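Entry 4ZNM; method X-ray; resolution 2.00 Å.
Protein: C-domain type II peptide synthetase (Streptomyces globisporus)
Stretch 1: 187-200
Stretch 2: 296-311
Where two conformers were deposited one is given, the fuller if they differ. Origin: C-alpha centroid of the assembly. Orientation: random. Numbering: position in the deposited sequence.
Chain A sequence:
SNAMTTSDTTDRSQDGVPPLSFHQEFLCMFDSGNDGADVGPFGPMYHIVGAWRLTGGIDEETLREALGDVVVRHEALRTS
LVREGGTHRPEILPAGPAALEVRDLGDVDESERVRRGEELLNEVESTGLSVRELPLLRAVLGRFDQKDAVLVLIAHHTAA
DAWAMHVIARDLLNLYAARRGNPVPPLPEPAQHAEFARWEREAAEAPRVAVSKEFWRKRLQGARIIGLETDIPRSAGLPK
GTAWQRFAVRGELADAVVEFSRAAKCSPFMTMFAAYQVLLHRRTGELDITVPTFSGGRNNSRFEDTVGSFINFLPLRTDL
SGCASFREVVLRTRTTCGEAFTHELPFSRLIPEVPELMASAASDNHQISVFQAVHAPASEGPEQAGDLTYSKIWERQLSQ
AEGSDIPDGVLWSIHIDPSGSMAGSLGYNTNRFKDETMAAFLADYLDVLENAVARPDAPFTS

Stretch 1, residues 187-200: LPEPAQHAEFARWE
Stretch 2, residues 296-311: GGRNNSRFEDTVGSFI

The one salt bridge across the contact joins Glu 195, in the first turn of a helix, to Arg 302, in a short 3-10 segment more than a hundred residues later in the chain. Glu 195 OE1 and Arg 302 NH2 lie 2.9 Å apart; the hydrogen bond within the bridge, given by NH2, is weak, with an N-H...O angle of 129°. The other carboxylate oxygen serves the helix itself: Gln 192, the N-cap, donates its backbone N to Glu 195 OE2 at 2.7 Å, nearly straight at 175°. One m, t side chain thus closes the helix start and reaches the partner stretch. Arg 302 (t, p, t) leaves its backbone sideways and bends back, laying one guanidinium face over Ala 191 CB, 3.6 Å from Arg 302 CZ.

The second direct bond lies at one of the registered pairs, Ala 191 and Thr 306. Thr 306 OG1, on an m rotamer, donates to Ala 191 O at 2.9 Å. The two backbones run side by side in the same direction, extended in residues 187-192 and at Thr 306 and Val 307, with Asp 305 still in the turn (phi/psi -98°/13°). CA atoms pair Pro 190 with Asp 305 at 5.4 Å, Ala 191 with Thr 306 at 5.5 Å and His 193 with Gly 308 at 5.7 Å. In the first stretch, Ala 191 has phi/psi -76°/141° and Gln 192 -85°/155°, and the helix runs from His 193 through Glu 200 and beyond. In the partner, a type I turn from Phe 303 to Thr 306, closed by Thr 306 N to Phe 303 O at 3.0 Å, leads into Thr 306 and Val 307.

No backbone-to-backbone hydrogen bond crosses the contact; four waters link the two stretches instead. One accepts from Val 307 N and donates to Ala 191 O, both at 3.0 Å. A second accepts from Ala 191 N at 3.1 Å and donates to Thr 306 OG1 at 2.9 Å and Arg 302 O at 3.0 Å. A third accepts from His 193 N at 3.0 Å and donates to Val 307 O at 2.9 Å. A fourth lies 2.8 Å from both His 193 NE2 and Ser 309 O, donating to the latter.

Phe 196 (t, chi2 -106°) packs against both Phe 303 and Phe 310, which lie in roughly perpendicular directions from its ring; both are m. Its edge meets the Phe 303 face, centroids 5.0 Å apart and planes at 73°, and its CB sits 3.9 Å from the Phe 303 centroid. Against Phe 310 it lies obliquely, at 40° and 4.2 Å between centroids; Phe 196 CG and Phe 310 CE2 approach to 3.3 Å. His 193 (t) turns its edge toward the Phe 310 face, offset, at 81°. Gly 308, fully extended, suits this spot because a CB there would fall 2.5 Å from His 193 CD2.

Ala 191 CB packs beside Phe 303 CD1 at 3.7 Å. One helical turn beyond Glu 195, Trp 199 (t, chi2 81°) presents a face to Asn 300 (t), whose ND2 lies 3.3 Å from Trp 199 CE2. At the other end, Pro 188 CG rests 3.0 Å from Asp 305 OD2.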

# COMPACT_ATOMS: atom_id res chain seq x y z
N LEU A 187 -1.80 -0.91 26.08
CA LEU A 187 -1.21 -0.45 24.84
C LEU A 187 0.01 0.36 25.18
O LEU A 187 -0.01 1.12 26.14
CB LEU A 187 -2.20 0.39 24.02
CG LEU A 187 -3.47 -0.31 23.53
CD1 LEU A 187 -4.37 0.69 22.81
CD2 LEU A 187 -3.11 -1.46 22.60
N PRO A 188 1.09 0.23 24.39
CA PRO A 188 2.21 1.15 24.60
C PRO A 188 1.82 2.60 24.25
O PRO A 188 0.91 2.83 23.46
CB PRO A 188 3.28 0.60 23.65
CG PRO A 188 2.52 -0.11 22.58
CD PRO A 188 1.33 -0.70 23.27
N GLU A 189 2.49 3.57 24.84
CA GLU A 189 2.26 4.96 24.48
C GLU A 189 2.80 5.18 23.06
O GLU A 189 3.94 4.84 22.77
CB GLU A 189 2.94 5.89 25.49
CG GLU A 189 2.50 7.36 25.44
CD GLU A 189 1.04 7.58 25.88
OE1 GLU A 189 0.47 6.70 26.58
OE2 GLU A 189 0.48 8.64 25.52
N PRO A 190 1.96 5.70 22.15
CA PRO A 190 2.51 5.79 20.80
C PRO A 190 3.25 7.09 20.56
O PRO A 190 2.95 8.13 21.14
CB PRO A 190 1.27 5.70 19.92
CG PRO A 190 0.19 6.34 20.74
CD PRO A 190 0.54 6.08 22.20
N ALA A 191 4.22 7.02 19.68
CA ALA A 191 4.83 8.23 19.15
C ALA A 191 3.82 8.80 18.13
O ALA A 191 3.16 8.05 17.41
CB ALA A 191 6.16 7.93 18.52
N GLN A 192 3.67 10.11 18.10
CA GLN A 192 2.80 10.73 17.11
C GLN A 192 3.53 10.97 15.78
O GLN A 192 4.77 11.10 15.73
CB GLN A 192 2.26 12.04 17.66
CG GLN A 192 1.44 11.90 18.91
CD GLN A 192 0.18 11.08 18.69
OE1 GLN A 192 -0.28 10.90 17.58
NE2 GLN A 192 -0.35 10.57 19.76
N HIS A 193 2.78 11.04 14.69
CA HIS A 193 3.39 11.23 13.40
C HIS A 193 4.21 12.54 13.33
O HIS A 193 5.20 12.59 12.63
CB HIS A 193 2.37 11.25 12.30
CG HIS A 193 2.97 11.31 10.94
ND1 HIS A 193 2.91 12.44 10.15
CD2 HIS A 193 3.69 10.41 10.23
CE1 HIS A 193 3.55 12.22 9.01
NE2 HIS A 193 4.05 11.00 9.04
N ALA A 194 3.82 13.57 14.09
CA ALA A 194 4.53 14.83 14.05
C ALA A 194 5.93 14.61 14.56
O ALA A 194 6.87 15.25 14.10
CB ALA A 194 3.82 15.88 14.87
N GLU A 195 6.08 13.72 15.53
CA GLU A 195 7.40 13.44 16.06
C GLU A 195 8.27 12.83 14.96
O GLU A 195 9.45 13.18 14.82
CB GLU A 195 7.31 12.50 17.27
CG GLU A 195 6.45 13.01 18.42
CD GLU A 195 6.28 11.96 19.51
OE1 GLU A 195 7.32 11.45 19.99
OE2 GLU A 195 5.12 11.63 19.86
N PHE A 196 7.67 11.96 14.14
CA PHE A 196 8.40 11.35 13.03
C PHE A 196 8.77 12.40 11.97
O PHE A 196 9.88 12.40 11.41
CB PHE A 196 7.59 10.23 12.39
CG PHE A 196 8.28 9.61 11.21
CD1 PHE A 196 7.85 9.87 9.92
CD2 PHE A 196 9.41 8.82 11.39
CE1 PHE A 196 8.52 9.30 8.82
CE2 PHE A 196 10.08 8.27 10.30
CZ PHE A 196 9.63 8.51 9.02
N ALA A 197 7.84 13.29 11.67
CA ALA A 197 8.11 14.34 10.71
C ALA A 197 9.34 15.13 11.16
O ALA A 197 10.17 15.52 10.33
CB ALA A 197 6.90 15.25 10.54
N ARG A 198 9.46 15.35 12.47
CA ARG A 198 10.64 16.04 13.02
C ARG A 198 11.89 15.20 12.87
O ARG A 198 12.93 15.65 12.40
CB ARG A 198 10.44 16.36 14.51
CG ARG A 198 9.93 17.75 14.81
CD ARG A 198 10.16 18.12 16.27
NE ARG A 198 9.48 17.24 17.23
CZ ARG A 198 10.09 16.39 18.07
NH1 ARG A 198 9.35 15.65 18.89
NH2 ARG A 198 11.41 16.28 18.11
N TRP A 199 11.78 13.95 13.31
CA TRP A 199 12.92 13.08 13.34
C TRP A 199 13.48 12.90 11.91
O TRP A 199 14.69 12.87 11.71
CB TRP A 199 12.57 11.73 13.95
CG TRP A 199 13.74 10.82 13.85
CD1 TRP A 199 14.83 10.78 14.68
CD2 TRP A 199 13.99 9.85 12.82
NE1 TRP A 199 15.74 9.86 14.23
CE2 TRP A 199 15.26 9.27 13.09
CE3 TRP A 199 13.28 9.43 11.70
CZ2 TRP A 199 15.80 8.28 12.29
CZ3 TRP A 199 13.83 8.45 10.91
CH2 TRP A 199 15.07 7.88 11.21
N GLU A 200 12.61 12.76 10.91
CA GLU A 200 13.13 12.45 9.58
C GLU A 200 13.91 13.64 9.00
O GLU A 200 14.86 13.47 8.25
CB GLU A 200 12.01 12.01 8.62
CG GLU A 200 11.11 13.13 8.14
CD GLU A 200 10.02 12.67 7.17
OE1 GLU A 200 9.11 13.49 6.91
OE2 GLU A 200 10.07 11.52 6.65
N GLY A 296 8.84 0.17 3.35
CA GLY A 296 7.96 0.38 4.48
C GLY A 296 8.19 1.74 5.17
O GLY A 296 7.25 2.31 5.73
N GLY A 297 9.43 2.23 5.16
CA GLY A 297 9.75 3.55 5.71
C GLY A 297 9.76 3.57 7.25
O GLY A 297 9.80 4.63 7.86
N ARG A 298 9.73 2.38 7.85
CA ARG A 298 9.68 2.21 9.31
C ARG A 298 10.89 1.47 9.90
O ARG A 298 10.76 0.61 10.78
CB ARG A 298 8.41 1.46 9.68
CG ARG A 298 7.18 2.31 9.35
CD ARG A 298 5.96 1.59 9.72
NE ARG A 298 4.71 2.29 9.44
CZ ARG A 298 3.96 2.91 10.35
NH1 ARG A 298 4.37 3.04 11.61
NH2 ARG A 298 2.79 3.41 9.99
N ASN A 299 12.06 1.87 9.43
CA ASN A 299 13.32 1.35 9.97
C ASN A 299 13.46 1.69 11.46
O ASN A 299 13.99 0.91 12.23
CB ASN A 299 14.49 1.95 9.18
CG ASN A 299 14.24 1.96 7.69
OD1 ASN A 299 13.29 2.59 7.19
ND2 ASN A 299 15.09 1.25 6.95
N ASN A 300 13.00 2.87 11.85
CA ASN A 300 13.16 3.35 13.22
C ASN A 300 12.05 2.81 14.11
O ASN A 300 10.92 3.28 14.05
CB ASN A 300 13.17 4.88 13.22
CG ASN A 300 13.48 5.45 14.57
OD1 ASN A 300 13.38 4.76 15.58
ND2 ASN A 300 13.87 6.73 14.59
N SER A 301 12.39 1.86 14.97
CA SER A 301 11.39 1.13 15.76
C SER A 301 10.65 1.99 16.79
O SER A 301 9.59 1.60 17.29
CB SER A 301 12.03 -0.08 16.45
OG SER A 301 12.80 0.30 17.59
N ARG A 302 11.18 3.17 17.12
CA ARG A 302 10.41 4.15 17.91
C ARG A 302 8.99 4.36 17.32
O ARG A 302 8.06 4.69 18.05
CB ARG A 302 11.17 5.49 17.96
CG ARG A 302 10.41 6.72 18.45
CD ARG A 302 10.31 6.77 19.95
NE ARG A 302 9.59 7.98 20.40
CZ ARG A 302 8.57 7.99 21.26
NH1 ARG A 302 8.10 6.86 21.79
NH2 ARG A 302 8.00 9.14 21.59
N PHE A 303 8.82 4.19 16.02
CA PHE A 303 7.55 4.54 15.37
C PHE A 303 6.65 3.35 14.99
O PHE A 303 5.68 3.50 14.25
CB PHE A 303 7.87 5.44 14.16
CG PHE A 303 8.57 6.71 14.56
CD1 PHE A 303 7.87 7.71 15.20
CD2 PHE A 303 9.91 6.86 14.36
CE1 PHE A 303 8.50 8.86 15.62
CE2 PHE A 303 10.55 8.01 14.80
CZ PHE A 303 9.84 9.00 15.42
N GLU A 304 6.88 2.18 15.58
CA GLU A 304 6.14 0.97 15.18
C GLU A 304 4.68 0.95 15.64
O GLU A 304 3.88 0.22 15.08
CB GLU A 304 6.86 -0.29 15.73
CG GLU A 304 6.89 -0.41 17.24
CD GLU A 304 7.80 -1.55 17.71
OE1 GLU A 304 7.83 -1.83 18.92
OE2 GLU A 304 8.49 -2.16 16.85
N ASP A 305 4.35 1.72 16.67
CA ASP A 305 2.97 1.89 17.10
C ASP A 305 2.35 3.19 16.56
O ASP A 305 1.29 3.61 17.05
CB ASP A 305 2.91 1.89 18.63
CG ASP A 305 3.38 0.55 19.22
OD1 ASP A 305 2.97 -0.51 18.68
OD2 ASP A 305 4.18 0.54 20.18
N THR A 306 3.02 3.81 15.59
CA THR A 306 2.63 5.15 15.12
C THR A 306 1.75 5.10 13.88
O THR A 306 2.14 4.50 12.86
CB THR A 306 3.85 6.02 14.75
OG1 THR A 306 4.69 6.17 15.90
CG2 THR A 306 3.39 7.43 14.28
N VAL A 307 0.62 5.79 13.94
CA VAL A 307 -0.26 5.96 12.78
C VAL A 307 0.21 7.13 11.95
O VAL A 307 0.44 8.26 12.43
CB VAL A 307 -1.73 6.08 13.23
CG1 VAL A 307 -2.67 6.40 12.05
CG2 VAL A 307 -2.17 4.80 13.92
N GLY A 308 0.39 6.84 10.67
CA GLY A 308 0.83 7.79 9.67
C GLY A 308 1.14 7.05 8.37
O GLY A 308 1.06 5.83 8.32
N SER A 309 1.49 7.77 7.33
CA SER A 309 1.92 7.14 6.08
C SER A 309 3.43 7.33 5.91
O SER A 309 3.93 8.41 5.57
CB SER A 309 1.12 7.69 4.91
OG SER A 309 1.42 6.97 3.75
N PHE A 310 4.16 6.24 6.13
CA PHE A 310 5.61 6.22 6.18
C PHE A 310 6.26 5.76 4.89
O PHE A 310 7.47 5.83 4.76
CB PHE A 310 6.07 5.27 7.32
CG PHE A 310 5.88 5.85 8.69
CD1 PHE A 310 4.62 6.06 9.20
CD2 PHE A 310 6.97 6.16 9.48
CE1 PHE A 310 4.44 6.58 10.47
CE2 PHE A 310 6.80 6.68 10.74
CZ PHE A 310 5.53 6.90 11.23
N ILE A 311 5.48 5.22 3.96
CA ILE A 311 6.09 4.47 2.86
C ILE A 311 6.92 5.42 1.98
O ILE A 311 6.66 6.62 1.93
CB ILE A 311 5.04 3.72 2.04
CG1 ILE A 311 3.96 4.67 1.51
CG2 ILE A 311 4.45 2.57 2.88
CD1 ILE A 311 2.91 3.95 0.64
O HOH W 1 0.40 7.68 16.21
O HOH W 2 5.12 4.43 18.22
O HOH W 3 -0.06 10.08 14.67
O HOH W 4 5.70 10.10 6.96